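Local coordinates for DNA ligase (PDB 3QWU), which probably joins nucleic acid strands as an ATP-dependent ligase of the RNA ligase family, and binds adenosine and calcium, at residues Y84-F89 with I129-A134; P125-C130 with F159-E164. All coordinates share one frame; numbering follows the deposited sequence.

Contact 1: Y84-F89 with I129-A134; sequences YNTRIF and ICAEVA. With ADN (adenosine), chain C.
Two antiparallel strands of the nucleotidyltransferase domain meet here, where 84-89 pairs with 129-134, and Asn85 and Glu132 reach the ribose of the bound adenosine. Tyr84, Thr86 and Ile88 form hydrogen-bonded pairs with Val133, Ala131 and Ile129. Six backbone bonds tie them, among them Thr86 N to Ala131 O at 2.8 Å. Asn85 with Glu132 and Arg87 with Cys130 are non-hydrogen-bonded pairs, and their side chains lie on the adenosine side of the sheet.

With CG anti to the backbone N (chi1 -179°), Asn85 turns its amide to the ribose, and Asn85 ND2 gives a hydrogen bond to O2' of adenosine at 3.0 Å and a weak one to O3'. Glu132 bends at chi2 (72°) and brings OE1 to 2.6 Å from the same O2', which is the donor. Its other oxygen, OE2, accepts a bond from the backbone N of Gly83, which would help to hold the turn of the carboxylate.

On the other face the Tyr84 ring lies over Val133. Val133 CB sits 3.8 Å from the ring centroid of Tyr84, offset toward the rim, in a CH-pi contact. Val133 CG1 comes to 3.5 Å from Tyr84 OH, and that hydroxyl is hydrogen-bonded to Thr108 of helix 106-115. An alanine in place of Tyr84 would probably open a gap over Val133 CB and leave Thr108 without this hydroxyl as a partner. Beyond the ring, Thr86 CG2 packs 4.0 Å from Ala131 CB.

Ribose O2' thus accepts a hydrogen bond from the amide of Asn85 and donates one to the carboxylate of Glu132. Such a pair of bonds suits a ribose and would probably discriminate against a 2'-deoxyribose.

Contact 2: P125-C130 with F159-E164; sequences PDLVIC and FMKKNE
Strands 127-130 and 159-161 pair as antiparallel neighbours in the antiparallel sheet that also holds 84-91, with Val128 and Met160 as the hydrogen-bonded pair. The bond from Met160 N to Val128 O is 2.9 Å long. Val128 N returns a bond to Met160 O.

The tight part is apolar. Phe159 and Ile129 lie side by side and point the same way, with CE1 of the Phe159 ring 4.0 Å from Ile129 CG1. Leu127 CD1 approaches CD1 of the same ring. Helices 119-123 and 170-180 cover this face, through Ile120 and Leu176 among others. On the reverse face Val128 CB meets Met160 CB at 4.1 Å. There Cys130 SG lies 3.7 Å from both CG and SD of Met160.

Toward Pro125 and Lys162 the pairing runs out into loops and the contact becomes looser and partly exposed to solvent. Asp126 and Lys161 run alongside each other. Asp126 OD2 comes to 3.1 Å from Lys161 CE, while Lys161 NZ is farther from it, at 4.1 Å and beyond a salt bridge. A type II turn from Lys161 to Glu164 leads the chain away. The backbone N of Lys162 still bonds to Asp126 O. The Lys162 side chain, extended beyond CG, carries NZ to the carbonyl oxygens of Pro125 and Lys90, and its charge also meets the ring of Phe49 in a cation-pi contact.

Overall arrangement
Contacts 1 and 2 are successive seams of one antiparallel sheet, and strand 127-134 lies between 84-91 and 153-161 and serves both. Their centres lie 12 Å apart, and they share Ile129 and Cys130. They also touch directly: Val128 CG1 of contact 2 packs 3.6 Å from Ile88 O of contact 1. The two differ in their relation to the ligand. Contact 1 supplies two residues of the adenosine pocket, and the Glu132 side chain is about 9 Å from the bound calcium ion. Contact 2 supplies none of the residues that bond the adenosine; the shared Cys130 side chain comes to about 7 Å from it and about 4 Å from the side chain of Phe157, another pocket residue.

Contact 1: Y84-F89 with I129-A134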
loop_
_atom_site.group_PDB
_atom_site.type_symbol
_atom_site.label_atom_id
_atom_site.label_comp_id
_atom_site.label_asym_id
_atom_site.label_seq_id
_atom_site.Cartn_x
_atom_site.Cartn_y
_atom_site.Cartn_z
ATOM N N TYR A 84 6.035 3.792 -23.070
ATOM C CA TYR A 84 6.043 2.350 -22.940
ATOM C C TYR A 84 7.115 1.717 -23.824
ATOM O O TYR A 84 7.530 2.232 -24.828
ATOM C CB TYR A 84 4.651 1.768 -23.186
ATOM C CG TYR A 84 4.158 1.917 -24.640
ATOM C CD1 TYR A 84 4.263 0.855 -25.539
ATOM C CD2 TYR A 84 3.592 3.114 -25.109
ATOM C CE1 TYR A 84 3.812 0.977 -26.859
ATOM C CE2 TYR A 84 3.143 3.248 -26.450
ATOM C CZ TYR A 84 3.251 2.158 -27.303
ATOM O OH TYR A 84 2.847 2.244 -28.594
ATOM N N ASN A 85 7.573 0.569 -23.384
ATOM C CA ASN A 85 8.655 -0.155 -23.978
ATOM C C ASN A 85 8.185 -0.885 -25.224
ATOM O O ASN A 85 7.089 -1.500 -25.253
ATOM C CB ASN A 85 9.113 -1.175 -22.950
ATOM C CG ASN A 85 10.243 -1.990 -23.419
ATOM O OD1 ASN A 85 10.073 -2.924 -24.214
ATOM N ND2 ASN A 85 11.410 -1.714 -22.875
ATOM N N THR A 86 9.020 -0.834 -26.260
ATOM C CA THR A 86 8.732 -1.589 -27.440
ATOM C C THR A 86 9.958 -2.251 -28.012
ATOM O O THR A 86 11.084 -1.735 -27.898
ATOM C CB THR A 86 8.067 -0.737 -28.519
ATOM O OG1 THR A 86 7.312 -1.628 -29.362
ATOM C CG2 THR A 86 9.101 -0.002 -29.357
ATOM N N ARG A 87 9.715 -3.411 -28.608
ATOM C CA ARG A 87 10.755 -4.216 -29.235
ATOM C C ARG A 87 10.306 -4.457 -30.682
ATOM O O ARG A 87 9.206 -4.950 -30.916
ATOM C CB ARG A 87 10.909 -5.516 -28.471
ATOM C CG ARG A 87 11.901 -5.438 -27.272
ATOM C CD ARG A 87 11.829 -6.749 -26.476
ATOM N NE ARG A 87 10.448 -6.923 -26.026
ATOM C CZ ARG A 87 9.870 -8.088 -25.782
ATOM N NH1 ARG A 87 10.556 -9.218 -25.891
ATOM N NH2 ARG A 87 8.605 -8.129 -25.389
ATOM N N ILE A 88 11.100 -4.014 -31.642
ATOM C CA ILE A 88 10.664 -3.959 -33.018
ATOM C C ILE A 88 11.590 -4.825 -33.864
ATOM O O ILE A 88 12.812 -4.726 -33.746
ATOM C CB ILE A 88 10.653 -2.491 -33.583
ATOM C CG1 ILE A 88 9.733 -1.566 -32.718
ATOM C CG2 ILE A 88 10.188 -2.478 -35.045
ATOM C CD1 ILE A 88 9.948 -0.030 -32.930
ATOM N N PHE A 89 10.996 -5.638 -34.734
ATOM C CA PHE A 89 11.774 -6.557 -35.577
ATOM C C PHE A 89 11.145 -6.863 -36.926
ATOM O O PHE A 89 9.952 -6.652 -37.137
ATOM C CB PHE A 89 12.003 -7.884 -34.860
ATOM C CG PHE A 89 10.753 -8.632 -34.562
ATOM C CD1 PHE A 89 10.050 -8.383 -33.415
ATOM C CD2 PHE A 89 10.285 -9.592 -35.433
ATOM C CE1 PHE A 89 8.902 -9.071 -33.155
ATOM C CE2 PHE A 89 9.154 -10.291 -35.166
ATOM C CZ PHE A 89 8.457 -10.030 -34.033
ATOM N N ILE A 129 14.997 -3.599 -32.321
ATOM C CA ILE A 129 15.167 -2.212 -31.897
ATOM C C ILE A 129 14.411 -2.079 -30.612
ATOM O O ILE A 129 13.237 -2.389 -30.572
ATOM C CB ILE A 129 14.571 -1.201 -32.909
ATOM C CG1 ILE A 129 15.173 -1.411 -34.289
ATOM C CG2 ILE A 129 14.771 0.236 -32.435
ATOM C CD1 ILE A 129 14.426 -0.669 -35.392
ATOM N N CYS A 130 15.089 -1.616 -29.569
ATOM C CA CYS A 130 14.468 -1.371 -28.283
ATOM C C CYS A 130 14.268 0.162 -28.155
ATOM O O CYS A 130 15.232 0.927 -28.133
ATOM C CB CYS A 130 15.356 -1.904 -27.165
ATOM S SG CYS A 130 15.623 -3.672 -27.219
ATOM N N ALA A 131 13.005 0.566 -28.062
ATOM C CA ALA A 131 12.618 1.969 -28.029
ATOM C C ALA A 131 11.453 2.212 -27.086
ATOM O O ALA A 131 10.625 1.325 -26.846
ATOM C CB ALA A 131 12.230 2.456 -29.436
ATOM N N GLU A 132 11.399 3.437 -26.591
ATOM C CA GLU A 132 10.246 3.946 -25.846
ATOM C C GLU A 132 9.331 4.674 -26.809
ATOM O O GLU A 132 9.796 5.544 -27.550
ATOM C CB GLU A 132 10.708 4.944 -24.800
ATOM C CG GLU A 132 9.724 5.137 -23.646
ATOM C CD GLU A 132 9.664 3.938 -22.680
ATOM O OE1 GLU A 132 10.403 2.973 -22.933
ATOM O OE2 GLU A 132 8.885 3.973 -21.695
ATOM N N VAL A 133 8.038 4.319 -26.808
ATOM C CA VAL A 133 7.014 5.109 -27.465
ATOM C C VAL A 133 6.317 6.016 -26.434
ATOM O O VAL A 133 5.911 5.564 -25.356
ATOM C CB VAL A 133 5.979 4.224 -28.108
ATOM C CG1 VAL A 133 4.962 5.072 -28.839
ATOM C CG2 VAL A 133 6.630 3.272 -29.074
ATOM N N ALA A 134 6.141 7.292 -26.777
ATOM C CA ALA A 134 5.712 8.288 -25.793
ATOM C C ALA A 134 4.954 9.412 -26.452
ATOM O O ALA A 134 5.220 9.780 -27.644
ATOM C CB ALA A 134 6.924 8.842 -25.010
HETATM O "O5'" ADN C . 12.697 -0.651 -16.857
HETATM C "C5'" ADN C . 13.033 0.655 -17.329
HETATM C "C4'" ADN C . 12.118 1.028 -18.489
HETATM O "O4'" ADN C . 12.288 2.426 -18.877
HETATM C "C3'" ADN C . 12.448 0.205 -19.726
HETATM O "O3'" ADN C . 11.743 -1.029 -19.835
HETATM C "C2'" ADN C . 12.151 1.150 -20.886
HETATM O "O2'" ADN C . 10.896 0.852 -21.473
HETATM C "C1'" ADN C . 12.130 2.562 -20.304
HETATM N N9 ADN C . 13.210 3.430 -20.800
HETATM C C8 ADN C . 13.041 4.738 -21.102
HETATM N N7 ADN C . 14.188 5.318 -21.529
HETATM C C5 ADN C . 15.125 4.337 -21.460
HETATM C C6 ADN C . 16.565 4.282 -21.728
HETATM N N6 ADN C . 17.169 5.422 -22.169
HETATM N N1 ADN C . 17.210 3.083 -21.583
HETATM C C2 ADN C . 16.547 1.979 -21.132
HETATM N N3 ADN C . 15.217 1.976 -20.831
HETATM C C4 ADN C . 14.483 3.099 -20.992
#

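Contact 2: P125-C130 with F159-E164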
loop_
_atom_site.group_PDB
_atom_site.type_symbol
_atom_site.label_atom_id
_atom_site.label_comp_id
_atom_site.label_asym_id
_atom_site.label_seq_id
_atom_site.Cartn_x
_atom_site.Cartn_y
_atom_site.Cartn_z
ATOM N N PRO A 125 18.660 -7.569 -40.801
ATOM C CA PRO A 125 17.447 -8.304 -40.295
ATOM C C PRO A 125 17.572 -9.079 -38.965
ATOM O O PRO A 125 16.579 -9.541 -38.435
ATOM C CB PRO A 125 17.086 -9.262 -41.453
ATOM C CG PRO A 125 18.314 -9.330 -42.293
ATOM C CD PRO A 125 19.050 -8.023 -42.147
ATOM N N ASP A 126 18.779 -9.187 -38.436
ATOM C CA ASP A 126 19.031 -9.724 -37.090
ATOM C C ASP A 126 18.678 -8.740 -35.914
ATOM O O ASP A 126 18.431 -9.155 -34.772
ATOM C CB ASP A 126 20.513 -10.187 -36.993
ATOM C CG ASP A 126 21.544 -9.069 -37.415
ATOM O OD1 ASP A 126 21.463 -8.505 -38.575
ATOM O OD2 ASP A 126 22.440 -8.770 -36.582
ATOM N N LEU A 127 18.669 -7.445 -36.197
ATOM C CA LEU A 127 18.467 -6.447 -35.145
ATOM C C LEU A 127 17.021 -6.434 -34.568
ATOM O O LEU A 127 15.986 -6.664 -35.263
ATOM C CB LEU A 127 18.859 -5.068 -35.659
ATOM C CG LEU A 127 20.342 -4.854 -35.951
ATOM C CD1 LEU A 127 20.566 -3.406 -36.345
ATOM C CD2 LEU A 127 21.226 -5.265 -34.793
ATOM N N VAL A 128 16.975 -6.233 -33.256
ATOM C CA VAL A 128 15.741 -5.895 -32.577
ATOM C C VAL A 128 15.924 -4.514 -31.987
ATOM O O VAL A 128 16.921 -4.262 -31.265
ATOM C CB VAL A 128 15.447 -6.837 -31.442
ATOM C CG1 VAL A 128 14.114 -6.448 -30.834
ATOM C CG2 VAL A 128 15.565 -8.360 -31.910
ATOM N N ILE A 129 14.997 -3.599 -32.321
ATOM C CA ILE A 129 15.167 -2.212 -31.897
ATOM C C ILE A 129 14.411 -2.079 -30.612
ATOM O O ILE A 129 13.237 -2.389 -30.572
ATOM C CB ILE A 129 14.571 -1.201 -32.909
ATOM C CG1 ILE A 129 15.173 -1.411 -34.289
ATOM C CG2 ILE A 129 14.771 0.236 -32.435
ATOM C CD1 ILE A 129 14.426 -0.669 -35.392
ATOM N N CYS A 130 15.089 -1.616 -29.569
ATOM C CA CYS A 130 14.468 -1.371 -28.283
ATOM C C CYS A 130 14.268 0.162 -28.155
ATOM O O CYS A 130 15.232 0.927 -28.133
ATOM C CB CYS A 130 15.356 -1.904 -27.165
ATOM S SG CYS A 130 15.623 -3.672 -27.219
ATOM N N PHE A 159 19.686 -1.816 -28.807
ATOM C CA PHE A 159 19.484 -2.869 -29.787
ATOM C C PHE A 159 19.795 -4.189 -29.128
ATOM O O PHE A 159 20.730 -4.304 -28.338
ATOM C CB PHE A 159 20.403 -2.740 -31.002
ATOM C CG PHE A 159 20.160 -1.519 -31.842
ATOM C CD1 PHE A 159 19.170 -1.506 -32.780
ATOM C CD2 PHE A 159 20.969 -0.397 -31.715
ATOM C CE1 PHE A 159 18.972 -0.390 -33.550
ATOM C CE2 PHE A 159 20.763 0.739 -32.514
ATOM C CZ PHE A 159 19.753 0.750 -33.390
ATOM N N MET A 160 18.962 -5.166 -29.424
ATOM C CA MET A 160 19.203 -6.517 -29.072
ATOM C C MET A 160 19.346 -7.216 -30.384
ATOM O O MET A 160 19.282 -6.565 -31.419
ATOM C CB MET A 160 18.041 -7.039 -28.246
ATOM C CG MET A 160 18.038 -6.433 -26.846
ATOM S SD MET A 160 16.682 -6.950 -25.783
ATOM C CE MET A 160 17.087 -8.673 -25.396
ATOM N N LYS A 161 19.527 -8.528 -30.349
ATOM C CA LYS A 161 19.655 -9.343 -31.527
ATOM C C LYS A 161 18.748 -10.561 -31.409
ATOM O O LYS A 161 18.636 -11.136 -30.360
ATOM C CB LYS A 161 21.133 -9.818 -31.663
ATOM C CG LYS A 161 22.032 -8.913 -32.534
ATOM C CD LYS A 161 23.539 -9.333 -32.604
ATOM C CE LYS A 161 24.159 -8.963 -33.987
ATOM N NZ LYS A 161 25.640 -8.628 -33.975
ATOM N N LYS A 162 18.152 -10.995 -32.501
ATOM C CA LYS A 162 17.377 -12.228 -32.490
ATOM C C LYS A 162 18.173 -13.395 -31.883
ATOM O O LYS A 162 19.370 -13.579 -32.184
ATOM C CB LYS A 162 16.957 -12.636 -33.928
ATOM C CG LYS A 162 15.677 -11.943 -34.445
ATOM C CD LYS A 162 15.564 -12.050 -35.967
ATOM C CE LYS A 162 14.447 -11.154 -36.533
ATOM N NZ LYS A 162 14.574 -11.000 -38.005
ATOM N N ASN A 163 17.495 -14.196 -31.079
ATOM C CA ASN A 163 18.103 -15.403 -30.498
ATOM C C ASN A 163 19.203 -15.126 -29.450
ATOM O O ASN A 163 19.985 -16.017 -29.162
ATOM C CB ASN A 163 18.692 -16.308 -31.599
ATOM C CG ASN A 163 17.686 -16.681 -32.661
ATOM O OD1 ASN A 163 16.614 -17.153 -32.339
ATOM N ND2 ASN A 163 18.039 -16.502 -33.937
ATOM N N GLU A 164 19.280 -13.902 -28.903
ATOM C CA GLU A 164 20.399 -13.509 -28.010
ATOM C C GLU A 164 19.884 -12.615 -26.941
ATOM O O GLU A 164 18.905 -11.895 -27.163
ATOM C CB GLU A 164 21.505 -12.707 -28.716
ATOM C CG GLU A 164 21.836 -13.092 -30.127
ATOM C CD GLU A 164 23.172 -13.703 -30.266
ATOM O OE1 GLU A 164 23.374 -14.812 -29.703
ATOM O OE2 GLU A 164 24.002 -13.105 -30.995
#